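Local coordinates for laccase (Uncultured bacterium, PDB 4F7K), which probably catalyses, as a bacterial laccase of the multicopper oxidase family, the oxidation of phenolic substrates coupled to the reduction of dioxygen to water, at residues 5-11 against 25-31; 13-17 against 140-144; 192-196 against 401-405; 348-354 against 374-380; 392-398 against 412-416. The contacts are given in a common frame with arbitrary orientation. Where two conformers were deposited one is given. Residues are numbered along the deposited sequence.

Contact 1: 5-11 against 25-31; sequences ELVAQPV and MLGFNGG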
# COMPACT_ATOMS: atom_id res chain seq x y z
N GLU A 5 14.47 15.36 -5.26
CA GLU A 5 14.70 15.38 -3.81
C GLU A 5 13.44 14.98 -3.05
O GLU A 5 12.35 15.47 -3.34
CB GLU A 5 15.27 16.70 -3.32
CG GLU A 5 16.80 16.72 -3.31
CD GLU A 5 17.39 17.83 -2.42
OE1 GLU A 5 16.64 18.48 -1.64
OE2 GLU A 5 18.62 18.06 -2.50
N LEU A 6 13.61 14.08 -2.10
CA LEU A 6 12.53 13.61 -1.25
C LEU A 6 12.93 13.90 0.19
O LEU A 6 13.75 13.18 0.78
CB LEU A 6 12.30 12.12 -1.46
CG LEU A 6 11.14 11.47 -0.71
CD1 LEU A 6 9.76 12.05 -1.12
CD2 LEU A 6 11.19 9.98 -0.92
N VAL A 7 12.38 14.99 0.73
CA VAL A 7 12.84 15.47 2.02
C VAL A 7 11.86 15.09 3.10
O VAL A 7 10.74 15.58 3.10
CB VAL A 7 13.07 17.01 2.05
CG1 VAL A 7 13.85 17.39 3.30
CG2 VAL A 7 13.84 17.49 0.76
N ALA A 8 12.27 14.19 3.99
CA ALA A 8 11.48 13.87 5.18
C ALA A 8 11.62 15.07 6.16
O ALA A 8 12.74 15.43 6.54
CB ALA A 8 11.94 12.53 5.81
N GLN A 9 10.52 15.74 6.49
CA GLN A 9 10.58 16.95 7.34
C GLN A 9 9.30 17.22 8.13
O GLN A 9 8.26 16.66 7.83
CB GLN A 9 10.90 18.20 6.49
CG GLN A 9 9.92 18.32 5.29
CD GLN A 9 10.30 19.36 4.31
OE1 GLN A 9 11.34 20.04 4.45
NE2 GLN A 9 9.47 19.51 3.31
N PRO A 10 9.37 18.13 9.14
CA PRO A 10 8.10 18.54 9.77
C PRO A 10 7.21 19.25 8.76
O PRO A 10 7.68 20.03 7.96
CB PRO A 10 8.53 19.52 10.87
CG PRO A 10 10.04 19.15 11.14
CD PRO A 10 10.56 18.75 9.76
N VAL A 11 5.91 19.01 8.84
CA VAL A 11 4.99 19.60 7.90
C VAL A 11 3.68 19.75 8.65
O VAL A 11 3.58 19.34 9.81
CB VAL A 11 4.74 18.59 6.74
CG1 VAL A 11 6.10 18.22 6.05
CG2 VAL A 11 3.98 17.32 7.31
N MET A 25 2.88 17.26 11.78
CA MET A 25 3.44 15.93 11.74
C MET A 25 4.71 15.87 10.90
O MET A 25 5.24 16.91 10.52
CB MET A 25 2.41 14.91 11.24
CG MET A 25 1.68 15.25 9.96
SD MET A 25 0.06 14.40 10.12
CE MET A 25 0.51 12.68 10.20
N LEU A 26 5.19 14.65 10.61
CA LEU A 26 6.31 14.48 9.66
C LEU A 26 5.76 14.14 8.31
O LEU A 26 4.82 13.39 8.21
CB LEU A 26 7.36 13.44 10.15
CG LEU A 26 7.93 13.63 11.57
CD1 LEU A 26 8.85 12.47 11.94
CD2 LEU A 26 8.65 15.00 11.80
N GLY A 27 6.34 14.70 7.25
CA GLY A 27 5.95 14.34 5.91
C GLY A 27 7.10 14.53 4.95
O GLY A 27 8.27 14.64 5.36
N PHE A 28 6.78 14.63 3.66
CA PHE A 28 7.78 14.71 2.63
C PHE A 28 7.45 15.92 1.80
O PHE A 28 6.32 16.06 1.35
CB PHE A 28 7.70 13.48 1.68
CG PHE A 28 8.27 12.22 2.25
CD1 PHE A 28 9.64 12.07 2.40
CD2 PHE A 28 7.44 11.19 2.64
CE1 PHE A 28 10.16 10.86 2.93
CE2 PHE A 28 7.94 10.02 3.16
CZ PHE A 28 9.29 9.84 3.29
N ASN A 29 8.45 16.75 1.56
CA ASN A 29 8.31 17.87 0.63
C ASN A 29 7.16 18.85 0.94
O ASN A 29 6.42 19.27 0.02
CB ASN A 29 8.22 17.35 -0.83
CG ASN A 29 9.55 16.86 -1.37
OD1 ASN A 29 10.54 16.77 -0.66
ND2 ASN A 29 9.59 16.55 -2.65
N GLY A 30 7.00 19.18 2.22
CA GLY A 30 6.08 20.25 2.64
C GLY A 30 4.66 19.75 2.88
O GLY A 30 3.77 20.54 3.15
N GLY A 31 4.44 18.42 2.80
CA GLY A 31 3.07 17.86 2.99
C GLY A 31 3.03 16.40 3.40
O GLY A 31 4.07 15.73 3.42

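Contact 2: 13-17 against 140-144; sequences AQILP and WRITE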
# COMPACT_ATOMS: atom_id res chain seq x y z
N ALA A 13 -0.70 19.15 8.00
CA ALA A 13 -1.68 18.58 7.09
C ALA A 13 -3.06 18.94 7.55
O ALA A 13 -3.33 18.90 8.74
CB ALA A 13 -1.54 17.07 7.06
N GLN A 14 -3.93 19.24 6.60
CA GLN A 14 -5.32 19.47 6.94
C GLN A 14 -6.07 18.14 6.94
O GLN A 14 -6.55 17.69 5.90
CB GLN A 14 -5.99 20.50 6.01
CG GLN A 14 -7.38 21.00 6.50
CD GLN A 14 -7.35 21.75 7.85
OE1 GLN A 14 -6.48 22.56 8.08
NE2 GLN A 14 -8.30 21.48 8.72
N ILE A 15 -6.17 17.52 8.11
CA ILE A 15 -6.83 16.24 8.26
C ILE A 15 -8.30 16.41 8.66
O ILE A 15 -9.19 15.88 7.96
CB ILE A 15 -6.08 15.35 9.25
CG1 ILE A 15 -4.67 15.13 8.70
CG2 ILE A 15 -6.84 14.05 9.44
CD1 ILE A 15 -3.67 14.65 9.67
N LEU A 16 -8.54 17.14 9.75
CA LEU A 16 -9.87 17.54 10.19
C LEU A 16 -10.50 18.42 9.10
O LEU A 16 -9.79 18.96 8.27
CB LEU A 16 -9.80 18.32 11.53
CG LEU A 16 -9.34 17.60 12.83
CD1 LEU A 16 -9.08 18.60 13.99
CD2 LEU A 16 -10.32 16.53 13.29
N PRO A 17 -11.84 18.57 9.10
CA PRO A 17 -12.54 19.36 8.11
C PRO A 17 -12.07 20.81 8.05
O PRO A 17 -11.47 21.32 9.01
CB PRO A 17 -13.97 19.35 8.64
CG PRO A 17 -14.10 18.03 9.28
CD PRO A 17 -12.78 17.81 9.94
N TRP A 140 -7.06 8.14 12.21
CA TRP A 140 -6.26 9.02 13.05
C TRP A 140 -6.94 9.22 14.40
O TRP A 140 -8.16 9.24 14.50
CB TRP A 140 -6.08 10.43 12.45
CG TRP A 140 -5.26 10.60 11.21
CD1 TRP A 140 -3.94 10.95 11.11
CD2 TRP A 140 -5.77 10.54 9.88
NE1 TRP A 140 -3.58 11.04 9.76
CE2 TRP A 140 -4.69 10.79 9.00
CE3 TRP A 140 -7.03 10.27 9.35
CZ2 TRP A 140 -4.85 10.80 7.64
CZ3 TRP A 140 -7.19 10.28 8.01
CH2 TRP A 140 -6.11 10.52 7.15
N ARG A 141 -6.13 9.38 15.42
CA ARG A 141 -6.63 9.80 16.73
C ARG A 141 -6.07 11.19 16.90
O ARG A 141 -4.87 11.38 17.05
CB ARG A 141 -6.15 8.83 17.81
N ILE A 142 -6.96 12.17 16.77
CA ILE A 142 -6.56 13.60 16.77
C ILE A 142 -7.24 14.32 17.94
O ILE A 142 -8.44 14.17 18.11
CB ILE A 142 -6.98 14.33 15.46
CG1 ILE A 142 -6.66 13.52 14.24
CG2 ILE A 142 -6.27 15.66 15.32
CD1 ILE A 142 -6.98 14.26 12.89
N THR A 143 -6.48 15.09 18.72
CA THR A 143 -7.05 15.83 19.86
C THR A 143 -7.90 17.00 19.36
O THR A 143 -7.98 17.27 18.15
CB THR A 143 -5.98 16.41 20.81
OG1 THR A 143 -5.21 17.41 20.11
CG2 THR A 143 -5.06 15.31 21.36
N GLU A 144 -8.51 17.68 20.32
CA GLU A 144 -9.34 18.86 20.09
C GLU A 144 -8.62 19.98 19.34
O GLU A 144 -9.23 20.65 18.50
CB GLU A 144 -10.03 19.37 21.38
CG GLU A 144 -9.31 19.09 22.72
CD GLU A 144 -8.95 17.60 22.93
OE1 GLU A 144 -9.66 16.73 22.37
OE2 GLU A 144 -7.95 17.28 23.64

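Contact 3: 192-196 against 401-405; sequences ATDRI and HMLGH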
# COMPACT_ATOMS: atom_id res chain seq x y z
N ALA A 192 -3.16 2.96 6.45
CA ALA A 192 -3.16 2.71 7.90
C ALA A 192 -2.18 1.60 8.30
O ALA A 192 -1.92 0.66 7.54
CB ALA A 192 -4.58 2.39 8.41
N THR A 193 -1.61 1.71 9.48
CA THR A 193 -0.71 0.68 9.94
C THR A 193 -1.48 -0.41 10.74
O THR A 193 -1.00 -1.52 10.93
CB THR A 193 0.41 1.31 10.84
OG1 THR A 193 -0.14 2.19 11.86
CG2 THR A 193 1.39 2.07 9.98
N ASP A 194 -2.65 -0.07 11.25
CA ASP A 194 -3.24 -0.85 12.34
C ASP A 194 -4.70 -1.14 12.18
O ASP A 194 -5.28 -1.70 13.09
CB ASP A 194 -2.98 -0.20 13.72
CG ASP A 194 -1.53 -0.30 14.15
OD1 ASP A 194 -1.10 -1.40 14.56
OD2 ASP A 194 -0.80 0.73 14.08
N ARG A 195 -5.27 -0.79 11.03
CA ARG A 195 -6.71 -0.89 10.75
C ARG A 195 -6.97 -1.62 9.44
O ARG A 195 -6.31 -1.32 8.44
CB ARG A 195 -7.33 0.51 10.65
CG ARG A 195 -7.32 1.30 11.99
CD ARG A 195 -8.11 0.55 13.06
NE ARG A 195 -8.20 1.29 14.32
CZ ARG A 195 -8.51 0.72 15.48
NH1 ARG A 195 -8.75 -0.58 15.49
NH2 ARG A 195 -8.57 1.42 16.60
N ILE A 196 -7.94 -2.53 9.44
CA ILE A 196 -8.39 -3.16 8.22
C ILE A 196 -9.66 -2.44 7.81
O ILE A 196 -10.58 -2.28 8.62
CB ILE A 196 -8.73 -4.66 8.44
CG1 ILE A 196 -7.50 -5.45 8.88
CG2 ILE A 196 -9.30 -5.27 7.18
CD1 ILE A 196 -7.88 -6.57 9.87
N HIS A 401 3.38 -7.73 11.40
CA HIS A 401 2.97 -6.69 12.35
C HIS A 401 1.66 -7.07 13.02
O HIS A 401 0.65 -7.25 12.33
CB HIS A 401 2.82 -5.33 11.66
CG HIS A 401 2.31 -4.24 12.56
ND1 HIS A 401 3.07 -3.66 13.55
CD2 HIS A 401 1.11 -3.60 12.59
CE1 HIS A 401 2.37 -2.72 14.15
NE2 HIS A 401 1.18 -2.66 13.60
N MET A 402 1.69 -7.16 14.34
CA MET A 402 0.48 -7.29 15.13
C MET A 402 -0.31 -5.96 15.17
O MET A 402 0.17 -4.93 15.67
CB MET A 402 0.79 -7.81 16.55
CG MET A 402 -0.50 -8.21 17.38
SD MET A 402 -0.02 -8.93 19.01
CE MET A 402 -1.55 -8.98 19.88
N LEU A 403 -1.51 -6.01 14.62
CA LEU A 403 -2.37 -4.84 14.53
C LEU A 403 -2.68 -4.29 15.93
O LEU A 403 -3.07 -5.03 16.84
CB LEU A 403 -3.64 -5.17 13.76
CG LEU A 403 -3.57 -4.96 12.22
CD1 LEU A 403 -2.59 -5.85 11.49
CD2 LEU A 403 -4.94 -5.04 11.58
N GLY A 404 -2.46 -2.99 16.11
CA GLY A 404 -2.82 -2.32 17.34
C GLY A 404 -1.71 -2.39 18.34
O GLY A 404 -1.86 -1.98 19.49
N HIS A 405 -0.58 -2.93 17.92
CA HIS A 405 0.50 -3.16 18.84
C HIS A 405 1.79 -2.53 18.36
O HIS A 405 2.10 -2.50 17.17
CB HIS A 405 0.64 -4.66 19.15
CG HIS A 405 -0.51 -5.21 19.95
ND1 HIS A 405 -1.77 -5.40 19.42
CD2 HIS A 405 -0.59 -5.55 21.26
CE1 HIS A 405 -2.57 -5.86 20.36
NE2 HIS A 405 -1.89 -5.96 21.49

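Contact 4: 348-354 against 374-380; sequences RFPHGIH and DTTLVDA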
# COMPACT_ATOMS: atom_id res chain seq x y z
N ARG A 348 -4.51 -13.50 19.78
CA ARG A 348 -5.86 -12.89 19.67
C ARG A 348 -6.00 -11.71 18.68
O ARG A 348 -7.10 -11.20 18.45
CB ARG A 348 -6.38 -12.47 21.04
CG ARG A 348 -6.55 -13.63 22.01
CD ARG A 348 -6.58 -13.12 23.45
NE ARG A 348 -7.67 -12.18 23.69
CZ ARG A 348 -8.97 -12.51 23.71
NH1 ARG A 348 -9.36 -13.77 23.51
NH2 ARG A 348 -9.89 -11.59 23.94
N PHE A 349 -4.88 -11.32 18.07
CA PHE A 349 -4.87 -10.19 17.16
C PHE A 349 -4.40 -10.56 15.75
O PHE A 349 -3.42 -11.32 15.58
CB PHE A 349 -4.06 -9.04 17.75
CG PHE A 349 -4.73 -8.38 18.92
CD1 PHE A 349 -5.49 -7.23 18.74
CD2 PHE A 349 -4.65 -8.94 20.19
CE1 PHE A 349 -6.15 -6.64 19.84
CE2 PHE A 349 -5.31 -8.35 21.29
CZ PHE A 349 -6.05 -7.20 21.10
N PRO A 350 -5.10 -10.04 14.73
CA PRO A 350 -4.69 -10.21 13.32
C PRO A 350 -3.32 -9.59 13.09
O PRO A 350 -3.00 -8.58 13.73
CB PRO A 350 -5.76 -9.42 12.55
CG PRO A 350 -6.33 -8.46 13.60
CD PRO A 350 -6.32 -9.22 14.86
N HIS A 351 -2.51 -10.21 12.23
CA HIS A 351 -1.20 -9.71 11.89
C HIS A 351 -1.16 -9.39 10.42
O HIS A 351 -1.67 -10.17 9.62
CB HIS A 351 -0.12 -10.77 12.13
CG HIS A 351 0.28 -10.94 13.55
ND1 HIS A 351 -0.63 -11.29 14.54
CD2 HIS A 351 1.48 -10.83 14.16
CE1 HIS A 351 0.00 -11.38 15.70
NE2 HIS A 351 1.28 -11.11 15.50
N GLY A 352 -0.57 -8.24 10.09
CA GLY A 352 -0.28 -7.89 8.72
C GLY A 352 1.08 -8.46 8.33
O GLY A 352 2.04 -8.36 9.09
N ILE A 353 1.17 -9.08 7.18
CA ILE A 353 2.43 -9.75 6.79
C ILE A 353 2.93 -9.20 5.47
O ILE A 353 2.24 -9.30 4.47
CB ILE A 353 2.17 -11.25 6.57
CG1 ILE A 353 1.45 -11.85 7.81
CG2 ILE A 353 3.46 -12.02 6.16
CD1 ILE A 353 2.41 -12.40 8.92
N HIS A 354 4.14 -8.65 5.46
CA HIS A 354 4.69 -8.09 4.23
C HIS A 354 6.07 -8.68 3.87
O HIS A 354 7.00 -8.64 4.68
CB HIS A 354 4.69 -6.56 4.33
CG HIS A 354 5.40 -5.87 3.21
ND1 HIS A 354 5.19 -6.18 1.88
CD2 HIS A 354 6.30 -4.85 3.22
CE1 HIS A 354 5.94 -5.41 1.12
NE2 HIS A 354 6.63 -4.59 1.91
N ASP A 374 1.55 -8.56 -2.31
CA ASP A 374 2.84 -8.38 -1.67
C ASP A 374 2.65 -8.21 -0.15
O ASP A 374 3.63 -8.20 0.61
CB ASP A 374 3.69 -7.26 -2.34
CG ASP A 374 3.00 -5.89 -2.32
OD1 ASP A 374 2.43 -5.51 -1.26
OD2 ASP A 374 3.04 -5.19 -3.38
N THR A 375 1.39 -8.13 0.29
CA THR A 375 1.03 -7.92 1.68
C THR A 375 -0.21 -8.73 1.94
O THR A 375 -1.18 -8.63 1.19
CB THR A 375 0.65 -6.42 1.93
OG1 THR A 375 1.69 -5.57 1.44
CG2 THR A 375 0.39 -6.12 3.40
N THR A 376 -0.21 -9.48 3.03
CA THR A 376 -1.36 -10.27 3.35
C THR A 376 -1.80 -10.09 4.80
O THR A 376 -1.18 -9.34 5.55
CB THR A 376 -1.15 -11.75 2.99
OG1 THR A 376 -2.38 -12.44 3.16
CG2 THR A 376 -0.03 -12.40 3.80
N LEU A 377 -2.90 -10.72 5.18
CA LEU A 377 -3.45 -10.56 6.52
C LEU A 377 -3.83 -11.90 7.05
O LEU A 377 -4.54 -12.64 6.38
CB LEU A 377 -4.69 -9.65 6.56
CG LEU A 377 -5.17 -9.51 8.03
CD1 LEU A 377 -4.71 -8.20 8.66
CD2 LEU A 377 -6.67 -9.75 8.21
N VAL A 378 -3.34 -12.23 8.24
CA VAL A 378 -3.70 -13.49 8.88
C VAL A 378 -4.44 -13.20 10.17
O VAL A 378 -3.85 -12.73 11.15
CB VAL A 378 -2.49 -14.38 9.17
CG1 VAL A 378 -2.94 -15.72 9.78
CG2 VAL A 378 -1.69 -14.62 7.88
N ASP A 379 -5.74 -13.48 10.15
CA ASP A 379 -6.55 -13.23 11.31
C ASP A 379 -6.16 -14.08 12.51
O ASP A 379 -5.46 -15.09 12.37
CB ASP A 379 -8.04 -13.34 11.00
CG ASP A 379 -8.85 -12.22 11.67
OD1 ASP A 379 -8.75 -12.02 12.92
OD2 ASP A 379 -9.56 -11.52 10.91
N ALA A 380 -6.59 -13.62 13.68
CA ALA A 380 -6.30 -14.26 14.97
C ALA A 380 -6.76 -15.70 14.98
O ALA A 380 -7.87 -15.99 14.54
CB ALA A 380 -7.00 -13.50 16.07

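Contact 5: 392-398 against 412-416; sequences NPGNWLL and TWVEV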
# COMPACT_ATOMS: atom_id res chain seq x y z
N ASN A 392 14.35 -12.93 -6.72
CA ASN A 392 15.10 -11.66 -6.43
C ASN A 392 16.21 -11.83 -5.40
O ASN A 392 15.95 -12.15 -4.23
CB ASN A 392 14.13 -10.53 -5.99
CG ASN A 392 14.72 -9.09 -6.16
OD1 ASN A 392 15.92 -8.87 -6.40
ND2 ASN A 392 13.85 -8.11 -6.02
N PRO A 393 17.47 -11.62 -5.81
CA PRO A 393 18.56 -11.93 -4.89
C PRO A 393 18.77 -10.93 -3.79
O PRO A 393 18.66 -9.70 -4.00
CB PRO A 393 19.81 -11.95 -5.80
CG PRO A 393 19.28 -12.09 -7.17
CD PRO A 393 17.97 -11.35 -7.17
N GLY A 394 19.09 -11.45 -2.61
CA GLY A 394 19.60 -10.65 -1.53
C GLY A 394 18.93 -11.05 -0.24
O GLY A 394 18.48 -12.19 -0.11
N ASN A 395 18.89 -10.10 0.70
CA ASN A 395 18.40 -10.29 2.07
C ASN A 395 17.13 -9.46 2.26
O ASN A 395 17.16 -8.22 2.12
CB ASN A 395 19.48 -9.92 3.07
CG ASN A 395 20.71 -10.82 2.96
OD1 ASN A 395 21.85 -10.38 3.15
ND2 ASN A 395 20.49 -12.07 2.60
N TRP A 396 16.03 -10.18 2.52
CA TRP A 396 14.68 -9.66 2.41
C TRP A 396 13.84 -9.84 3.67
O TRP A 396 13.39 -10.95 3.98
CB TRP A 396 13.95 -10.29 1.24
CG TRP A 396 14.69 -10.15 -0.02
CD1 TRP A 396 15.47 -11.08 -0.61
CD2 TRP A 396 14.72 -8.99 -0.86
NE1 TRP A 396 15.98 -10.60 -1.78
CE2 TRP A 396 15.54 -9.32 -1.97
CE3 TRP A 396 14.14 -7.72 -0.81
CZ2 TRP A 396 15.81 -8.43 -3.01
CZ3 TRP A 396 14.40 -6.81 -1.86
CH2 TRP A 396 15.22 -7.18 -2.95
N LEU A 397 13.58 -8.73 4.34
CA LEU A 397 12.66 -8.69 5.47
C LEU A 397 11.35 -9.39 5.17
O LEU A 397 10.75 -9.19 4.13
CB LEU A 397 12.40 -7.23 5.85
CG LEU A 397 11.66 -6.91 7.16
CD1 LEU A 397 12.50 -7.27 8.38
CD2 LEU A 397 11.33 -5.42 7.19
N LEU A 398 10.93 -10.24 6.09
CA LEU A 398 9.55 -10.70 6.17
C LEU A 398 8.97 -10.05 7.44
O LEU A 398 9.41 -10.31 8.57
CB LEU A 398 9.45 -12.22 6.19
CG LEU A 398 8.11 -12.96 6.23
CD1 LEU A 398 7.16 -12.56 5.12
CD2 LEU A 398 8.37 -14.46 6.12
N THR A 412 12.13 -11.04 11.41
CA THR A 412 12.61 -12.15 10.56
C THR A 412 13.01 -11.76 9.12
O THR A 412 12.51 -10.79 8.56
CB THR A 412 11.54 -13.27 10.50
OG1 THR A 412 11.88 -14.23 9.49
CG2 THR A 412 10.18 -12.67 10.19
N TRP A 413 13.89 -12.56 8.52
CA TRP A 413 14.27 -12.32 7.14
C TRP A 413 14.59 -13.57 6.35
O TRP A 413 14.72 -14.64 6.90
CB TRP A 413 15.42 -11.31 7.04
CG TRP A 413 16.64 -11.69 7.79
CD1 TRP A 413 16.83 -11.62 9.14
CD2 TRP A 413 17.88 -12.15 7.24
NE1 TRP A 413 18.09 -12.02 9.47
CE2 TRP A 413 18.77 -12.35 8.32
CE3 TRP A 413 18.32 -12.41 5.93
CZ2 TRP A 413 20.07 -12.82 8.14
CZ3 TRP A 413 19.62 -12.88 5.75
CH2 TRP A 413 20.48 -13.07 6.85
N VAL A 414 14.71 -13.40 5.04
CA VAL A 414 15.03 -14.46 4.13
C VAL A 414 16.25 -14.12 3.24
O VAL A 414 16.28 -13.07 2.56
CB VAL A 414 13.81 -14.83 3.28
CG1 VAL A 414 14.24 -15.55 2.03
CG2 VAL A 414 12.85 -15.70 4.09
N GLU A 415 17.24 -15.01 3.26
CA GLU A 415 18.44 -14.91 2.43
C GLU A 415 18.15 -15.54 1.07
O GLU A 415 17.54 -16.60 0.99
CB GLU A 415 19.61 -15.61 3.14
CG GLU A 415 21.00 -15.33 2.57
CD GLU A 415 22.15 -15.82 3.48
OE1 GLU A 415 21.91 -16.59 4.43
OE2 GLU A 415 23.31 -15.44 3.23
N VAL A 416 18.57 -14.87 -0.00
CA VAL A 416 18.36 -15.37 -1.37
C VAL A 416 19.64 -15.21 -2.22
O VAL A 416 20.07 -14.09 -2.52
CB VAL A 416 17.20 -14.67 -2.08
CG1 VAL A 416 17.07 -15.17 -3.53
CG2 VAL A 416 15.90 -14.89 -1.32

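Contact 1: 5-11 against 25-31
Backbone hydrogen bonds define this antiparallel hairpin. Q9 N to G27 O (2.7 Å) and G27 N to Q9 O (2.8 Å) form one hydrogen-bonded pair, V11 N to M25 O (2.8 Å) and M25 N to V11 O (2.9 Å) the next, and N29 N reaches V7 O at 3.0 Å. Side-chain polar bonds prolong the ladder: N29 ND2 donates to E5 O (3.0 Å) while N29 OD1 accepts from V7 N (2.9 Å). N29 sits in a type I' turn from F28 to G31, with F28 N to G31 O at 2.9 Å and the return bond G31 N to F28 O weak at 3.3 Å. F28 CD1 lies 3.5 Å from L6 CG and F28 CE1 3.8 Å from A8 CB, on the face turned to F49 and Y101, inside the first cupredoxin-like domain. A CB on G27 would clash with V11 CG2, 3.5 Å from G27 N. The pairing thus rests on main-chain bonds, with F28 packed on one face.

Contact 2: 13-17 against 140-144
At the start of 13-17, the Q14 side chain turns back on its own loop, NE2 donating to L16 O at 3.0 Å and also bonding E20 O. I15 makes the main contact: its CA-to-CB bond points toward 140-144, and CG2 sits 3.7 Å from the centroid of the W140 six-membered ring, 13° off the normal, a CH-pi contact over the ring face. Its CD1 lies over the same indole, 3.6 Å from W140 NE1, and CG2 also touches I142 CD1 at 3.5 Å. L16 follows more loosely, with CD2 4.1 Å from I142 CD1. All of this is apolar, over 239 Å² of buried surface, with CA atoms still more than 8 Å apart. The pair joins the loop between strands 4-13 and 23-28 of the first cupredoxin-like domain to the end of strand 131-140 in the second; T23 and M25 of strand 23-28 and F167 of strand 167-173 also pack against I15, while K113 makes a cation-pi contact with W140.

Contact 3: 192-196 against 401-405
One carboxylate oxygen does most of the polar work. D194 OD1 accepts from H401 NE2 at 2.8 Å (162° at the hydrogen) and from the backbone G404 N at 2.6 Å (163°), so a side chain and a main-chain turn are gripped together. The other oxygen, OD2, takes a 2.7 Å hydrogen bond from T193 OG1, which fixes the carboxylate from within its own loop. G404 lies in a type II turn from M402 to H405, closed by H405 N to M402 O at 3.1 Å; its backbone angles (88°, 5°) would jam a CB against the preceding carbonyl. H405 folds back, ND1 donating to L403 O at 2.9 Å. Farther out, T193 O comes within 3.4 Å of H401 CD2, and I196 CD1 packs on L403 CD2 at 3.7 Å. The sequence around H401 and H405 matches the HCHxxxH copper motif of multicopper oxidases, in which such histidines are ligands; in this model H401 NE2 is bonded to D194 OD1. In the fold, the loop between strands 183-190 and 197-202 of the second cupredoxin-like domain meets the end of strand 395-402 in the third. In its own sheet, strand 395-402 runs beside strand 351-355, with a backbone bond of H401 with G352 and, just past the strands' ends, of L403 with P350.

Contact 4: 348-354 against 374-380
On one face of this antiparallel pair I353 is the apolar centre: its CB lies 3.7 Å from T376 CG2 and its CG1 4.2 Å from V378 CG2, while L398 and C400 of the adjoining strand also pack on it. The opposite face carries L377, whose CD1 meets P350 CB at 4.2 Å; where the strands end, A380 CB closes to 3.3 Å from R348 O. Around these contacts the backbone forms two hydrogen-bonded pairs, H351 N to V378 O (3.1 Å) with V378 N to H351 O (3.0 Å), and I353 N to T376 O (2.9 Å) with T376 N to I353 O (2.8 Å). The short strand axes run 4.7 Å apart at closest, at 152°. Toward the polar edge, H354 ND1 donates to D374 O at 2.9 Å and T375 OG1 to D374 OD1 at 2.8 Å; D374 also forms a salt bridge with R232. H351 ND1 turns to F349 O (3.0 Å). H351 and H354 belong to a sequence matching the HxxHxH copper motif of the family, in which both are ligands. Here H354 NE2 is hydrogen-bonded to H60 NE2, and its ring stacks on H62. The ND1 bond therefore holds the imidazole in a set orientation, with NE2 directed into a cluster of histidines that probably marks the trinuclear copper site.

Contact 5: 392-398 against 412-416
The W396 side chain (chi1 m, -55°) lies on the same face as V414 and swings its indole back along its own segment, so that NE1 makes a weak 2.9 Å hydrogen bond to N392 O and CD1 meets V416 CG2 at 3.9 Å, near the ring plane. V416, with chi1 t, also sets CG1 3.3 Å from N392 O. On the face shared by N395, L397, W413 and E415, W413 takes p (57°) and N395 takes m, which brings N395 ND2 to the indole edge, 3.4 Å from W413 CZ3; the same ND2 is 3.3 Å from E415 CG. W413 NE1 is bonded to T326 O. T412, in t, presses CG2 to 3.0 Å from L398 O. The backbone supports these placements: W396 N to V414 O (2.9 Å), V414 N to W396 O (3.0 Å) and, where G394 has angles (136°, -155°) at which a CB would run into the preceding carbonyl O, V416 N to G394 O (2.7 Å). F390 of the facing sheet touches V414 and V416. This is a beta hairpin in the sandwich of a cupredoxin-like domain; its strand 395-402 carries the sequence matching the family's HCH copper motif.

Overall arrangement
Contacts 3, 4 and 5 meet in one sheet of the third cupredoxin-like domain. Strand 395-402 serves both contact 3 and contact 5, and strand 351-355 of contact 4 lies beside it: H401 O is 2.7 Å from G352 N, and I353 CG2 packs 3.9 Å from L398 CD1. The centres of contacts 3 and 4 are about 9 Å apart, near the histidines that probably form the copper sites; the centre of contact 5 is about 19 Å from that of contact 4. Contacts 1 and 2, in the first domain and at its border with the second, touch through M25 SD and I15 CD1 at 3.8 Å. The nearest atoms of contacts 2 and 3 are about 7 Å apart.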